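Local coordinates for protein Ras-3 from Cryphonectria parasitica (Cryphonectria parasitica, PDB 4KU4) that belongs to the Ras family of P-loop proteins, with an alpha/beta fold that holds guanosine-5'-diphosphate in this structure, at residues W82-E87 with I112-K117; F89-D94 with S138-V143. All blocks are in the same frame, centred on the assembly; numbering follows the deposited sequence.

Interaction 1 (W82-E87 with I112-K117); sequences WIRQNE and IQTKRK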
ATOM      1  N   TRP A  82       9.497  -6.240   8.347  1.00 15.22           N
ATOM      2  CA  TRP A  82       8.404  -6.185   7.384  1.00 17.13           C
ATOM      3  C   TRP A  82       8.937  -5.778   6.005  1.00 18.06           C
ATOM      4  O   TRP A  82       8.509  -6.302   4.969  1.00 14.89           O
ATOM      5  CB  TRP A  82       7.333  -5.193   7.844  1.00 17.82           C
ATOM      6  CG  TRP A  82       6.652  -5.504   9.165  1.00 17.42           C
ATOM      7  CD1 TRP A  82       6.523  -6.722   9.763  1.00 19.91           C
ATOM      8  CD2 TRP A  82       5.983  -4.563  10.018  1.00 18.25           C
ATOM      9  NE1 TRP A  82       5.820  -6.595  10.944  1.00 17.90           N
ATOM     10  CE2 TRP A  82       5.475  -5.280  11.118  1.00 24.81           C
ATOM     11  CE3 TRP A  82       5.762  -3.184   9.953  1.00 19.93           C
ATOM     12  CZ2 TRP A  82       4.764  -4.662  12.151  1.00 22.50           C
ATOM     13  CZ3 TRP A  82       5.056  -2.573  10.976  1.00 18.67           C
ATOM     14  CH2 TRP A  82       4.564  -3.311  12.060  1.00 24.91           C
ATOM     15  N   ILE A  83       9.882  -4.847   5.988  1.00 14.52           N
ATOM     16  CA  ILE A  83      10.419  -4.333   4.731  1.00 15.87           C
ATOM     17  C   ILE A  83      11.355  -5.318   4.024  1.00 13.76           C
ATOM     18  O   ILE A  83      11.310  -5.464   2.802  1.00 15.38           O
ATOM     19  CB  ILE A  83      11.126  -2.961   4.943  1.00 14.03           C
ATOM     20  CG1 ILE A  83      10.103  -1.927   5.427  1.00 20.58           C
ATOM     21  CG2 ILE A  83      11.798  -2.485   3.671  1.00 17.30           C
ATOM     22  CD1 ILE A  83      10.709  -0.621   5.927  1.00 19.47           C
ATOM     23  N   ARG A  84      12.204  -5.995   4.793  1.00 15.85           N
ATOM     24  CA  ARG A  84      13.120  -6.971   4.219  1.00 20.12           C
ATOM     25  C   ARG A  84      12.366  -8.118   3.559  1.00 17.96           C
ATOM     26  O   ARG A  84      12.799  -8.641   2.533  1.00 19.42           O
ATOM     27  CB  ARG A  84      14.063  -7.528   5.297  1.00 22.28           C
ATOM     28  CG  ARG A  84      14.929  -6.475   5.964  1.00 31.13           C
ATOM     29  CD  ARG A  84      15.752  -7.063   7.112  1.00 29.71           C
ATOM     30  NE  ARG A  84      17.166  -7.200   6.771  1.00 35.67           N
ATOM     31  CZ  ARG A  84      17.858  -8.325   6.905  1.00 34.40           C
ATOM     32  NH1 ARG A  84      17.268  -9.415   7.375  1.00 36.07           N
ATOM     33  NH2 ARG A  84      19.141  -8.360   6.573  1.00 38.92           N
ATOM     34  N   GLN A  85      11.225  -8.487   4.133  1.00 18.53           N
ATOM     35  CA  GLN A  85      10.514  -9.691   3.698  1.00 21.28           C
ATOM     36  C   GLN A  85       9.427  -9.438   2.654  1.00 21.43           C
ATOM     37  O   GLN A  85       8.656 -10.339   2.337  1.00 21.13           O
ATOM     38  CB  GLN A  85       9.934 -10.430   4.901  1.00 18.82           C
ATOM     39  CG  GLN A  85      11.010 -10.986   5.821  1.00 27.04           C
ATOM     40  CD  GLN A  85      10.482 -11.404   7.184  1.00 32.83           C
ATOM     41  OE1 GLN A  85      11.252 -11.817   8.052  1.00 38.91           O
ATOM     42  NE2 GLN A  85       9.168 -11.296   7.379  1.00 33.99           N
ATOM     43  N   ASN A  86       9.371  -8.222   2.125  1.00 15.65           N
ATOM     44  CA  ASN A  86       8.410  -7.909   1.065  1.00 10.97           C
ATOM     45  C   ASN A  86       9.059  -7.200  -0.130  1.00 15.42           C
ATOM     46  O   ASN A  86      10.088  -6.537   0.010  1.00 14.31           O
ATOM     47  CB  ASN A  86       7.232  -7.100   1.617  1.00 13.16           C
ATOM     48  CG  ASN A  86       6.306  -7.934   2.468  1.00 14.67           C
ATOM     49  OD1 ASN A  86       5.397  -8.604   1.957  1.00 19.66           O
ATOM     50  ND2 ASN A  86       6.516  -7.893   3.770  1.00 11.83           N
ATOM     51  N   GLU A  87       8.449  -7.342  -1.307  1.00 10.64           N
ATOM     52  CA  GLU A  87       8.989  -6.791  -2.550  1.00 13.12           C
ATOM     53  C   GLU A  87       8.359  -5.439  -2.900  1.00 13.00           C
ATOM     54  O   GLU A  87       9.026  -4.544  -3.419  1.00 13.05           O
ATOM     55  CB  GLU A  87       8.779  -7.787  -3.714  1.00 11.83           C
ATOM     56  CG  GLU A  87       8.571  -7.131  -5.097  1.00 28.29           C
ATOM     57  CD  GLU A  87       8.246  -8.106  -6.262  1.00 35.99           C
ATOM     58  OE1 GLU A  87       7.196  -8.816  -6.232  1.00 28.91           O
ATOM     59  OE2 GLU A  87       9.030  -8.125  -7.244  1.00 29.99           O
ATOM     60  N   ILE A 112      13.057   3.022   1.350  1.00 17.67           N
ATOM     61  CA  ILE A 112      14.194   3.211   0.453  1.00 18.74           C
ATOM     62  C   ILE A 112      15.543   2.919   1.126  1.00 24.44           C
ATOM     63  O   ILE A 112      16.365   2.189   0.574  1.00 21.82           O
ATOM     64  CB  ILE A 112      14.202   4.625  -0.144  1.00 22.78           C
ATOM     65  CG1 ILE A 112      13.106   4.740  -1.201  1.00 17.15           C
ATOM     66  CG2 ILE A 112      15.558   4.936  -0.760  1.00 25.30           C
ATOM     67  CD1 ILE A 112      13.329   3.853  -2.385  1.00 23.51           C
ATOM     68  N   GLN A 113      15.756   3.482   2.312  1.00 19.89           N
ATOM     69  CA  GLN A 113      17.016   3.300   3.030  1.00 25.01           C
ATOM     70  C   GLN A 113      17.256   1.837   3.389  1.00 24.62           C
ATOM     71  O   GLN A 113      18.371   1.332   3.261  1.00 29.52           O
ATOM     72  CB  GLN A 113      17.057   4.166   4.294  1.00 25.39           C
ATOM     73  CG  GLN A 113      17.009   5.668   4.029  1.00 26.38           C
ATOM     74  CD  GLN A 113      18.170   6.159   3.182  1.00 34.86           C
ATOM     75  OE1 GLN A 113      19.147   5.436   2.966  1.00 40.18           O
ATOM     76  NE2 GLN A 113      18.069   7.396   2.692  1.00 33.95           N
ATOM     77  N   THR A 114      16.208   1.164   3.849  1.00 23.26           N
ATOM     78  CA  THR A 114      16.302  -0.249   4.188  1.00 21.04           C
ATOM     79  C   THR A 114      16.599  -1.090   2.947  1.00 28.15           C
ATOM     80  O   THR A 114      17.495  -1.930   2.966  1.00 26.50           O
ATOM     81  CB  THR A 114      15.027  -0.755   4.893  1.00 24.38           C
ATOM     82  OG1 THR A 114      14.799   0.017   6.080  1.00 24.41           O
ATOM     83  CG2 THR A 114      15.171  -2.225   5.268  1.00 26.03           C
ATOM     84  N   LYS A 115      15.864  -0.848   1.865  1.00 21.89           N
ATOM     85  CA  LYS A 115      16.110  -1.550   0.601  1.00 19.65           C
ATOM     86  C   LYS A 115      17.490  -1.247   0.016  1.00 27.66           C
ATOM     87  O   LYS A 115      18.082  -2.087  -0.655  1.00 30.96           O
ATOM     88  CB  LYS A 115      15.012  -1.239  -0.423  1.00 23.65           C
ATOM     89  CG  LYS A 115      13.715  -1.972  -0.161  1.00 19.93           C
ATOM     90  CD  LYS A 115      13.932  -3.479  -0.117  1.00 22.57           C
ATOM     91  CE  LYS A 115      12.605  -4.233   0.018  1.00 18.32           C
ATOM     92  NZ  LYS A 115      12.784  -5.708   0.163  1.00 16.49           N
ATOM     93  N   ARG A 116      17.997  -0.045   0.271  1.00 25.64           N
ATOM     94  CA  ARG A 116      19.340   0.330  -0.156  1.00 31.83           C
ATOM     95  C   ARG A 116      20.382  -0.501   0.589  1.00 34.51           C
ATOM     96  O   ARG A 116      21.384  -0.925   0.009  1.00 32.98           O
ATOM     97  CB  ARG A 116      19.576   1.823   0.078  1.00 31.11           C
ATOM     98  CG  ARG A 116      18.685   2.723  -0.759  1.00 42.52           C
ATOM     99  CD  ARG A 116      19.181   4.162  -0.720  1.00 47.28           C
ATOM    100  NE  ARG A 116      19.377   4.723  -2.054  1.00 56.29           N
ATOM    101  CZ  ARG A 116      19.087   5.979  -2.386  1.00 57.38           C
ATOM    102  NH1 ARG A 116      19.292   6.408  -3.629  1.00 57.67           N
ATOM    103  NH2 ARG A 116      18.599   6.809  -1.473  1.00 51.79           N
ATOM    104  N   LYS A 117      20.131  -0.747   1.874  1.00 31.12           N
ATOM    105  CA  LYS A 117      21.035  -1.552   2.693  1.00 36.01           C
ATOM    106  C   LYS A 117      21.223  -2.929   2.078  1.00 41.14           C
ATOM    107  O   LYS A 117      22.345  -3.408   1.930  1.00 44.19           O
ATOM    108  CB  LYS A 117      20.487  -1.747   4.112  1.00 35.59           C
TER
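K115 turns its CG anti to its own carbonyl carbon, bends once at chi2 (-57°), which swings CD to the side, and keeps CE and NZ in an extended line that ends between the carbonyls of I83 and N86. I83 and T114 share a different choice: each sets CG2 anti to its backbone N, and these two methyls meet at 3.7 Å as the side chains slant across one another. T114 CB also lies 3.9 Å from I83 CG2. The polar partner of T114 OG1 is E110 O, one turn back in the same helix. R84 adds a looser touch, its CG 4.3 Å from T114 CG2.

The polar grip is two-pronged. K115 NZ meets N86 O at 2.8 Å, arriving close to the direction of the C=O bond (164°), and it reaches I83 O at 3.0 Å from somewhat off the plane of that carbonyl. Both oxygens lie where helix 77-84 gives way to loop, and a positive ammonium there would probably complement the partial negative charge of the helix end. N86 is itself held back against the last turn, for its ND2 donates to W82 O at 2.8 Å in an almost straight bond (174°) that lies in the amide plane. Helix 98-118 thus grips the end of helix 77-84 with one lysine and one methyl pair, joining two consecutive helices on the same side of the central sheet, as in the Ras-like P-loop fold.

Interaction 2 (F89-D94 with S138-V143); sequences FVIVFD and SLVVLV
V140 and L142 receive I91 between them where strand 88-94 runs beside strand 140-145, two parallel neighbours joined through helix 98-118 in a beta-alpha-beta crossover of the P-loop fold. I91 is the bump: its CD1 reaches obliquely across to V140 CG1 at 3.7 Å, while L142 CD2 settles against both CB and CG2 of I91, 4.1 Å from each. F89, on the same face, sets its CB nearest V140 CG2, while its ring leads away toward helix 98-118, with L139 O near the ring plane at an edge.

On the other face the valines interdigitate. V90 puts its two methyls to different uses: CG1 fits tightly against V143 CG2 at 3.5 Å, and CG2 lies beside V141 CG1 at 3.8 Å, the two side chains pointing the same way. V141 CG1 stands between its backbone N and carbonyl carbon (chi1 57°), which turns it toward V90.

Between these layers, five backbone hydrogen bonds alternate in direction, beginning with F89 N to L139 O, just ahead of strand 140-145. The last is nearly straight: F93 N donates to V143 O at 2.9 Å (177°), and F93 CD2 rests 3.3 Å from that same V143 O.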
ATOM      1  N   PHE A  89       5.295  -2.272  -1.868  1.00  7.10           N
ATOM      2  CA  PHE A  89       4.801  -1.552  -0.711  1.00  7.58           C
ATOM      3  C   PHE A  89       3.639  -0.614  -0.974  1.00 11.50           C
ATOM      4  O   PHE A  89       3.629   0.146  -1.942  1.00  8.43           O
ATOM      5  CB  PHE A  89       5.952  -0.777  -0.058  1.00  7.30           C
ATOM      6  CG  PHE A  89       7.050  -1.662   0.445  1.00 14.70           C
ATOM      7  CD1 PHE A  89       7.016  -2.157   1.739  1.00 13.33           C
ATOM      8  CD2 PHE A  89       8.092  -2.034  -0.387  1.00 13.19           C
ATOM      9  CE1 PHE A  89       8.011  -2.991   2.212  1.00 15.09           C
ATOM     10  CE2 PHE A  89       9.099  -2.869   0.078  1.00 15.12           C
ATOM     11  CZ  PHE A  89       9.048  -3.355   1.383  1.00 15.41           C
ATOM     12  N   VAL A  90       2.664  -0.680  -0.081  1.00  6.98           N
ATOM     13  CA  VAL A  90       1.540   0.223  -0.096  1.00  7.37           C
ATOM     14  C   VAL A  90       1.612   1.024   1.193  1.00  9.86           C
ATOM     15  O   VAL A  90       1.413   0.480   2.282  1.00  9.29           O
ATOM     16  CB  VAL A  90       0.229  -0.553  -0.164  1.00  6.59           C
ATOM     17  CG1 VAL A  90      -0.963   0.406  -0.158  1.00 10.96           C
ATOM     18  CG2 VAL A  90       0.208  -1.456  -1.415  1.00 10.67           C
ATOM     19  N   ILE A  91       1.932   2.313   1.071  1.00  5.54           N
ATOM     20  CA  ILE A  91       2.054   3.186   2.227  1.00  7.82           C
ATOM     21  C   ILE A  91       0.817   4.065   2.311  1.00  9.55           C
ATOM     22  O   ILE A  91       0.582   4.903   1.447  1.00  7.72           O
ATOM     23  CB  ILE A  91       3.350   3.993   2.138  1.00 11.60           C
ATOM     24  CG1 ILE A  91       4.510   3.021   1.913  1.00  6.37           C
ATOM     25  CG2 ILE A  91       3.540   4.867   3.389  1.00 13.47           C
ATOM     26  CD1 ILE A  91       5.880   3.697   1.976  1.00 10.00           C
ATOM     27  N   VAL A  92       0.012   3.826   3.343  1.00  5.44           N
ATOM     28  CA  VAL A  92      -1.307   4.432   3.459  1.00  8.11           C
ATOM     29  C   VAL A  92      -1.335   5.634   4.410  1.00  8.27           C
ATOM     30  O   VAL A  92      -0.754   5.611   5.506  1.00  7.65           O
ATOM     31  CB  VAL A  92      -2.331   3.385   3.954  1.00  8.28           C
ATOM     32  CG1 VAL A  92      -3.747   3.942   3.890  1.00  9.59           C
ATOM     33  CG2 VAL A  92      -2.221   2.117   3.126  1.00  6.59           C
ATOM     34  N   PHE A  93      -2.024   6.687   3.986  1.00  9.63           N
ATOM     35  CA  PHE A  93      -2.339   7.794   4.884  1.00  6.98           C
ATOM     36  C   PHE A  93      -3.835   8.103   4.782  1.00 11.64           C
ATOM     37  O   PHE A  93      -4.524   7.557   3.913  1.00  9.07           O
ATOM     38  CB  PHE A  93      -1.462   9.019   4.606  1.00  9.98           C
ATOM     39  CG  PHE A  93      -1.798   9.753   3.351  1.00  9.17           C
ATOM     40  CD1 PHE A  93      -2.671  10.837   3.381  1.00 10.51           C
ATOM     41  CD2 PHE A  93      -1.188   9.414   2.150  1.00 13.99           C
ATOM     42  CE1 PHE A  93      -2.970  11.546   2.223  1.00  9.63           C
ATOM     43  CE2 PHE A  93      -1.474  10.121   0.988  1.00  6.35           C
ATOM     44  CZ  PHE A  93      -2.366  11.195   1.029  1.00  9.25           C
ATOM     45  N   ASP A  94      -4.324   8.920   5.714  1.00 10.36           N
ATOM     46  CA  ASP A  94      -5.743   9.230   5.865  1.00 12.57           C
ATOM     47  C   ASP A  94      -5.855  10.656   5.384  1.00 11.30           C
ATOM     48  O   ASP A  94      -5.186  11.535   5.925  1.00  9.09           O
ATOM     49  CB  ASP A  94      -6.101   9.106   7.359  1.00  8.22           C
ATOM     50  CG  ASP A  94      -7.541   9.493   7.680  1.00 13.21           C
ATOM     51  OD1 ASP A  94      -8.226  10.139   6.867  1.00 10.79           O
ATOM     52  OD2 ASP A  94      -7.986   9.137   8.783  1.00 12.94           O
ATOM     53  N   SER A 138       9.334   3.211  -7.715  1.00 13.75           N
ATOM     54  CA  SER A 138       8.090   2.833  -8.380  1.00 18.57           C
ATOM     55  C   SER A 138       7.462   1.566  -7.781  1.00 10.43           C
ATOM     56  O   SER A 138       6.317   1.242  -8.082  1.00 13.43           O
ATOM     57  CB  SER A 138       8.301   2.662  -9.894  1.00 18.43           C
ATOM     58  OG  SER A 138       9.291   1.684 -10.162  1.00 18.12           O
ATOM     59  N   LEU A 139       8.199   0.861  -6.923  1.00  8.13           N
ATOM     60  CA  LEU A 139       7.665  -0.352  -6.293  1.00  9.60           C
ATOM     61  C   LEU A 139       6.874  -0.005  -5.038  1.00 11.75           C
ATOM     62  O   LEU A 139       6.419  -0.883  -4.294  1.00 11.52           O
ATOM     63  CB  LEU A 139       8.790  -1.354  -5.971  1.00 12.62           C
ATOM     64  CG  LEU A 139       9.584  -1.833  -7.192  1.00 19.54           C
ATOM     65  CD1 LEU A 139      10.537  -2.949  -6.847  1.00 17.26           C
ATOM     66  CD2 LEU A 139       8.630  -2.287  -8.286  1.00 17.20           C
ATOM     67  N   VAL A 140       6.723   1.292  -4.808  1.00  9.75           N
ATOM     68  CA  VAL A 140       5.939   1.801  -3.700  1.00  7.83           C
ATOM     69  C   VAL A 140       4.755   2.584  -4.238  1.00  9.06           C
ATOM     70  O   VAL A 140       4.870   3.283  -5.243  1.00 11.76           O
ATOM     71  CB  VAL A 140       6.776   2.757  -2.816  1.00  7.44           C
ATOM     72  CG1 VAL A 140       5.938   3.305  -1.694  1.00  7.67           C
ATOM     73  CG2 VAL A 140       8.001   2.034  -2.279  1.00 12.32           C
ATOM     74  N   VAL A 141       3.617   2.469  -3.574  1.00  6.00           N
ATOM     75  CA  VAL A 141       2.500   3.355  -3.890  1.00  8.39           C
ATOM     76  C   VAL A 141       2.037   4.054  -2.622  1.00  8.48           C
ATOM     77  O   VAL A 141       1.841   3.418  -1.582  1.00  6.30           O
ATOM     78  CB  VAL A 141       1.316   2.637  -4.621  1.00  7.84           C
ATOM     79  CG1 VAL A 141       0.774   1.470  -3.811  1.00 11.57           C
ATOM     80  CG2 VAL A 141       0.195   3.646  -4.963  1.00  9.82           C
ATOM     81  N   LEU A 142       1.911   5.376  -2.696  1.00  9.03           N
ATOM     82  CA  LEU A 142       1.325   6.136  -1.604  1.00 10.94           C
ATOM     83  C   LEU A 142      -0.170   6.183  -1.816  1.00 10.41           C
ATOM     84  O   LEU A 142      -0.630   6.579  -2.887  1.00  8.30           O
ATOM     85  CB  LEU A 142       1.853   7.562  -1.588  1.00 12.07           C
ATOM     86  CG  LEU A 142       3.289   7.858  -1.183  1.00 21.13           C
ATOM     87  CD1 LEU A 142       3.542   9.293  -1.580  1.00 21.21           C
ATOM     88  CD2 LEU A 142       3.514   7.657   0.323  1.00 11.84           C
ATOM     89  N   VAL A 143      -0.923   5.805  -0.791  1.00  8.06           N
ATOM     90  CA  VAL A 143      -2.372   5.728  -0.898  1.00  7.64           C
ATOM     91  C   VAL A 143      -3.042   6.744   0.011  1.00 10.00           C
ATOM     92  O   VAL A 143      -2.836   6.736   1.219  1.00 12.50           O
ATOM     93  CB  VAL A 143      -2.886   4.315  -0.554  1.00  8.68           C
ATOM     94  CG1 VAL A 143      -4.412   4.297  -0.422  1.00  8.84           C
ATOM     95  CG2 VAL A 143      -2.420   3.298  -1.588  1.00 12.58           C
TER

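The two contacts illustrate how a layered alpha/beta fold divides its chemistry. Interaction 2 lies close to the centre of the chain, buried, and relies on regular backbone bonding with apolar side chains on both faces. Interaction 1, farther out, joins helix 98-118 to the end of helix 77-84 and the loop after it, mixing a small apolar patch with a charged lysine tip and an exposed arginine. Helix 98-118 serves both, supplying one side of the first and bridging the strands of the second. F89 connects them: its CZ lies 3.4 Å from I83 O, and its CE2 packs 3.8 Å from K115 CE, so one ring is a point where strand pair meets helix pair.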